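Putative exported protein (Bordetella pertussis Tohama I, PDB 2PFZ) binds pyroglutamic acid as a periplasmic solute receptor, probably delivering it to a tripartite ATP-independent (TRAP) transporter. Local coordinates at residues Asn18-Leu29 and Ala227-Arg238. Sequence-based numbering, arbitrary orientation.
Sequences NLTQFVKDVDSL and ALKKAGAQAEER
Ala227 sets its CB against Leu29 CB at 3.9 Å, where two helices in the periplasmic-binding-protein fold of this DctP-family receptor pack roughly antiparallel. Segments 18-29 (of helix 14-30) and 227-238 (of the long helix 222-256) cross at 146°, their axes 8.6 Å apart at closest approach, consistent with the small side chains of Ala227, Ala231 and Ala235. Leu228 turns CD1 to Phe22 CZ and to Val26 CG2. Ala231 fits as a knob among Phe22, Asp25, Val26 and Leu29, its CB pressed tightly on Val26 CG2 at 3.5 Å; Val26 CG2 also lies over one face of the Phe22 ring, offset toward its rim. Leu29 is a knob among Ala227, Lys230, Ala231 and Gln234. With CG anti to its own N (chi1 165°), Phe22 brings its ring edge to the backbone N of Gly232, while CD1 touches Ala235 CB; Tyr115 of strand 111-118 adds an edge-to-face partner. Ala235 O accepts a fairly straight bond from Asn18 ND2 (2.9 Å, 162°). Arg238 closes the polar end: NH1 donates to Asn18 OD1 from above its carbonyl plane (3.0 Å), NH2 forms a salt bridge with Asp25 OD2, its hydrogen bond weak and bent, and Gln21 CG sits over the centre of one guanidinium face. At the guanidinium edge a water takes a long bond from NH1, lies doubtfully close to Asp25 OD2, and donates to Ala231 O at 2.8 Å.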
loop_
_atom_site.group_PDB
_atom_site.type_symbol
_atom_site.label_atom_id
_atom_site.label_comp_id
_atom_site.label_asym_id
_atom_site.label_seq_id
_atom_site.Cartn_x
_atom_site.Cartn_y
_atom_site.Cartn_z
ATOM N N ASN A 18 -13.057 -3.761 2.837
ATOM C CA ASN A 18 -13.066 -4.760 1.744
ATOM C C ASN A 18 -12.814 -6.164 2.296
ATOM O O ASN A 18 -13.453 -7.153 1.868
ATOM C CB ASN A 18 -12.004 -4.420 0.679
ATOM C CG ASN A 18 -12.159 -5.204 -0.592
ATOM O OD1 ASN A 18 -13.268 -5.396 -1.095
ATOM N ND2 ASN A 18 -11.048 -5.637 -1.145
ATOM N N LEU A 19 -11.842 -6.263 3.212
ATOM C CA LEU A 19 -11.487 -7.570 3.801
ATOM C C LEU A 19 -12.688 -8.172 4.535
ATOM O O LEU A 19 -12.877 -9.397 4.543
ATOM C CB LEU A 19 -10.318 -7.450 4.786
ATOM C CG LEU A 19 -8.924 -7.391 4.153
ATOM C CD1 LEU A 19 -7.917 -6.827 5.182
ATOM C CD2 LEU A 19 -8.499 -8.777 3.701
ATOM N N THR A 20 -13.461 -7.295 5.168
ATOM C CA THR A 20 -14.671 -7.673 5.913
ATOM C C THR A 20 -15.706 -8.308 4.970
ATOM O O THR A 20 -16.274 -9.368 5.274
ATOM C CB THR A 20 -15.219 -6.476 6.726
ATOM O OG1 THR A 20 -14.248 -6.100 7.711
ATOM C CG2 THR A 20 -16.522 -6.829 7.453
ATOM N N GLN A 21 -15.912 -7.692 3.813
ATOM C CA GLN A 21 -16.783 -8.283 2.784
ATOM C C GLN A 21 -16.197 -9.573 2.212
ATOM O O GLN A 21 -16.934 -10.524 1.929
ATOM C CB GLN A 21 -17.076 -7.286 1.660
ATOM C CG GLN A 21 -18.192 -7.735 0.696
ATOM C CD GLN A 21 -19.466 -8.189 1.408
ATOM O OE1 GLN A 21 -19.874 -9.351 1.295
ATOM N NE2 GLN A 21 -20.088 -7.286 2.154
ATOM N N PHE A 22 -14.876 -9.590 2.031
ATOM C CA PHE A 22 -14.148 -10.761 1.547
ATOM C C PHE A 22 -14.398 -11.962 2.450
ATOM O O PHE A 22 -14.722 -13.045 1.952
ATOM C CB PHE A 22 -12.648 -10.444 1.476
ATOM C CG PHE A 22 -11.759 -11.656 1.339
ATOM C CD1 PHE A 22 -11.750 -12.404 0.177
ATOM C CD2 PHE A 22 -10.896 -12.020 2.379
ATOM C CE1 PHE A 22 -10.929 -13.517 0.044
ATOM C CE2 PHE A 22 -10.081 -13.159 2.274
ATOM C CZ PHE A 22 -10.089 -13.896 1.099
ATOM N N VAL A 23 -14.270 -11.782 3.767
ATOM C CA VAL A 23 -14.413 -12.934 4.661
ATOM C C VAL A 23 -15.862 -13.457 4.607
ATOM O O VAL A 23 -16.084 -14.671 4.649
ATOM C CB VAL A 23 -13.885 -12.694 6.123
ATOM C CG1 VAL A 23 -12.415 -12.406 6.149
ATOM C CG2 VAL A 23 -14.634 -11.575 6.809
ATOM N N LYS A 24 -16.829 -12.537 4.498
ATOM C CA LYS A 24 -18.235 -12.877 4.252
ATOM C C LYS A 24 -18.440 -13.641 2.935
ATOM O O LYS A 24 -19.223 -14.578 2.892
ATOM C CB LYS A 24 -19.117 -11.617 4.253
ATOM C CG LYS A 24 -19.169 -10.871 5.583
ATOM C CD LYS A 24 -20.100 -9.688 5.515
ATOM C CE LYS A 24 -20.053 -8.899 6.832
ATOM N NZ LYS A 24 -20.867 -7.645 6.793
ATOM N N ASP A 25 -17.748 -13.241 1.865
ATOM C CA ASP A 25 -17.814 -13.952 0.585
ATOM C C ASP A 25 -17.224 -15.362 0.673
ATOM O O ASP A 25 -17.755 -16.293 0.076
ATOM C CB ASP A 25 -17.107 -13.169 -0.534
ATOM C CG ASP A 25 -17.853 -11.895 -0.948
ATOM O OD1 ASP A 25 -18.977 -11.632 -0.447
ATOM O OD2 ASP A 25 -17.293 -11.134 -1.777
ATOM N N VAL A 26 -16.122 -15.523 1.406
ATOM C CA VAL A 26 -15.503 -16.852 1.546
ATOM C C VAL A 26 -16.431 -17.801 2.308
ATOM O O VAL A 26 -16.557 -18.973 1.935
ATOM C CB VAL A 26 -14.129 -16.807 2.260
ATOM C CG1 VAL A 26 -13.558 -18.234 2.402
ATOM C CG2 VAL A 26 -13.149 -15.937 1.503
ATOM N N ASP A 27 -17.056 -17.288 3.366
ATOM C CA ASP A 27 -18.062 -18.025 4.122
ATOM C C ASP A 27 -19.202 -18.441 3.176
ATOM O O ASP A 27 -19.490 -19.638 3.026
ATOM C CB ASP A 27 -18.554 -17.147 5.277
ATOM C CG ASP A 27 -19.362 -17.907 6.313
ATOM O OD1 ASP A 27 -19.261 -19.137 6.413
ATOM O OD2 ASP A 27 -20.110 -17.244 7.054
ATOM N N SER A 28 -19.820 -17.466 2.515
ATOM C CA SER A 28 -20.972 -17.741 1.653
ATOM C C SER A 28 -20.655 -18.690 0.496
ATOM O O SER A 28 -21.385 -19.670 0.278
ATOM C CB SER A 28 -21.580 -16.441 1.124
ATOM O OG SER A 28 -22.654 -16.727 0.242
ATOM N N LEU A 29 -19.569 -18.430 -0.228
ATOM C CA LEU A 29 -19.184 -19.279 -1.362
ATOM C C LEU A 29 -18.727 -20.687 -0.966
ATOM O O LEU A 29 -18.941 -21.638 -1.722
ATOM C CB LEU A 29 -18.113 -18.610 -2.236
ATOM C CG LEU A 29 -18.521 -17.356 -3.033
ATOM C CD1 LEU A 29 -17.286 -16.549 -3.481
ATOM C CD2 LEU A 29 -19.374 -17.733 -4.246
ATOM N N ALA A 227 -13.722 -21.606 -3.939
ATOM C CA ALA A 227 -14.501 -20.581 -3.246
ATOM C C ALA A 227 -13.587 -19.417 -2.776
ATOM O O ALA A 227 -13.921 -18.241 -2.944
ATOM C CB ALA A 227 -15.218 -21.193 -2.075
ATOM N N LEU A 228 -12.447 -19.771 -2.193
ATOM C CA LEU A 228 -11.431 -18.793 -1.804
ATOM C C LEU A 228 -10.884 -17.993 -2.990
ATOM O O LEU A 228 -10.812 -16.778 -2.929
ATOM C CB LEU A 228 -10.295 -19.486 -1.061
ATOM C CG LEU A 228 -9.171 -18.574 -0.558
ATOM C CD1 LEU A 228 -9.633 -17.550 0.501
ATOM C CD2 LEU A 228 -8.026 -19.448 -0.070
ATOM N N LYS A 229 -10.497 -18.659 -4.066
ATOM C CA LYS A 229 -10.012 -17.927 -5.226
ATOM C C LYS A 229 -11.096 -17.002 -5.795
ATOM O O LYS A 229 -10.819 -15.853 -6.135
ATOM C CB LYS A 229 -9.468 -18.875 -6.298
ATOM C CG LYS A 229 -8.081 -19.441 -5.979
ATOM C CD LYS A 229 -7.556 -20.257 -7.144
ATOM C CE LYS A 229 -6.034 -20.455 -7.030
ATOM N NZ LYS A 229 -5.399 -20.910 -8.323
ATOM N N LYS A 230 -12.334 -17.477 -5.872
ATOM C CA LYS A 230 -13.410 -16.615 -6.392
ATOM C C LYS A 230 -13.683 -15.436 -5.474
ATOM O O LYS A 230 -13.906 -14.301 -5.945
ATOM C CB LYS A 230 -14.695 -17.404 -6.664
ATOM C CG LYS A 230 -14.468 -18.510 -7.679
ATOM C CD LYS A 230 -15.634 -19.511 -7.733
ATOM C CE LYS A 230 -16.447 -19.326 -8.999
ATOM N NZ LYS A 230 -17.262 -20.554 -9.294
ATOM N N ALA A 231 -13.666 -15.698 -4.165
ATOM C CA ALA A 231 -13.858 -14.614 -3.208
ATOM C C ALA A 231 -12.710 -13.603 -3.372
ATOM O O ALA A 231 -12.929 -12.390 -3.299
ATOM C CB ALA A 231 -13.888 -15.157 -1.799
ATOM N N GLY A 232 -11.508 -14.125 -3.621
ATOM C CA GLY A 232 -10.310 -13.298 -3.865
ATOM C C GLY A 232 -10.463 -12.383 -5.072
ATOM O O GLY A 232 -10.175 -11.178 -4.981
ATOM N N ALA A 233 -10.908 -12.947 -6.201
ATOM C CA ALA A 233 -11.181 -12.151 -7.418
ATOM C C ALA A 233 -12.223 -11.059 -7.208
ATOM O O ALA A 233 -12.023 -9.911 -7.651
ATOM C CB ALA A 233 -11.572 -13.065 -8.616
ATOM N N GLN A 234 -13.334 -11.403 -6.547
ATOM C CA GLN A 234 -14.365 -10.420 -6.187
ATOM C C GLN A 234 -13.758 -9.320 -5.312
ATOM O O GLN A 234 -14.053 -8.140 -5.519
ATOM C CB GLN A 234 -15.558 -11.093 -5.468
ATOM C CG GLN A 234 -16.295 -12.077 -6.380
ATOM C CD GLN A 234 -17.429 -12.872 -5.708
ATOM O OE1 GLN A 234 -17.784 -12.675 -4.527
ATOM N NE2 GLN A 234 -18.000 -13.787 -6.474
ATOM N N ALA A 235 -12.900 -9.708 -4.356
ATOM C CA ALA A 235 -12.264 -8.737 -3.424
ATOM C C ALA A 235 -11.362 -7.761 -4.171
ATOM O O ALA A 235 -11.332 -6.563 -3.848
ATOM C CB ALA A 235 -11.464 -9.456 -2.338
ATOM N N GLU A 236 -10.610 -8.273 -5.147
ATOM C CA GLU A 236 -9.759 -7.413 -5.957
ATOM C C GLU A 236 -10.574 -6.397 -6.725
ATOM O O GLU A 236 -10.217 -5.240 -6.742
ATOM C CB GLU A 236 -8.887 -8.187 -6.925
ATOM C CG GLU A 236 -7.720 -7.333 -7.453
ATOM C CD GLU A 236 -6.692 -8.150 -8.185
ATOM O OE1 GLU A 236 -5.835 -8.777 -7.511
ATOM O OE2 GLU A 236 -6.712 -8.146 -9.447
ATOM N N GLU A 237 -11.646 -6.848 -7.375
ATOM C CA GLU A 237 -12.523 -5.962 -8.154
ATOM C C GLU A 237 -13.137 -4.878 -7.278
ATOM O O GLU A 237 -13.068 -3.678 -7.601
ATOM C CB GLU A 237 -13.635 -6.784 -8.852
ATOM C CG GLU A 237 -14.625 -5.923 -9.651
ATOM C CD GLU A 237 -15.150 -6.588 -10.922
ATOM O OE1 GLU A 237 -14.371 -7.278 -11.622
ATOM O OE2 GLU A 237 -16.354 -6.391 -11.233
ATOM N N ARG A 238 -13.720 -5.312 -6.161
ATOM C CA ARG A 238 -14.365 -4.408 -5.217
ATOM C C ARG A 238 -13.355 -3.438 -4.598
ATOM O O ARG A 238 -13.683 -2.282 -4.376
ATOM C CB ARG A 238 -15.077 -5.196 -4.110
ATOM C CG ARG A 238 -15.859 -4.348 -3.082
ATOM C CD ARG A 238 -16.370 -5.187 -1.905
ATOM N NE ARG A 238 -16.773 -6.511 -2.315
ATOM C CZ ARG A 238 -16.202 -7.671 -1.972
ATOM N NH1 ARG A 238 -15.133 -7.767 -1.157
ATOM N NH2 ARG A 238 -16.742 -8.762 -2.479
HETATM O O HOH W 1 -14.773 -10.952 -1.739
#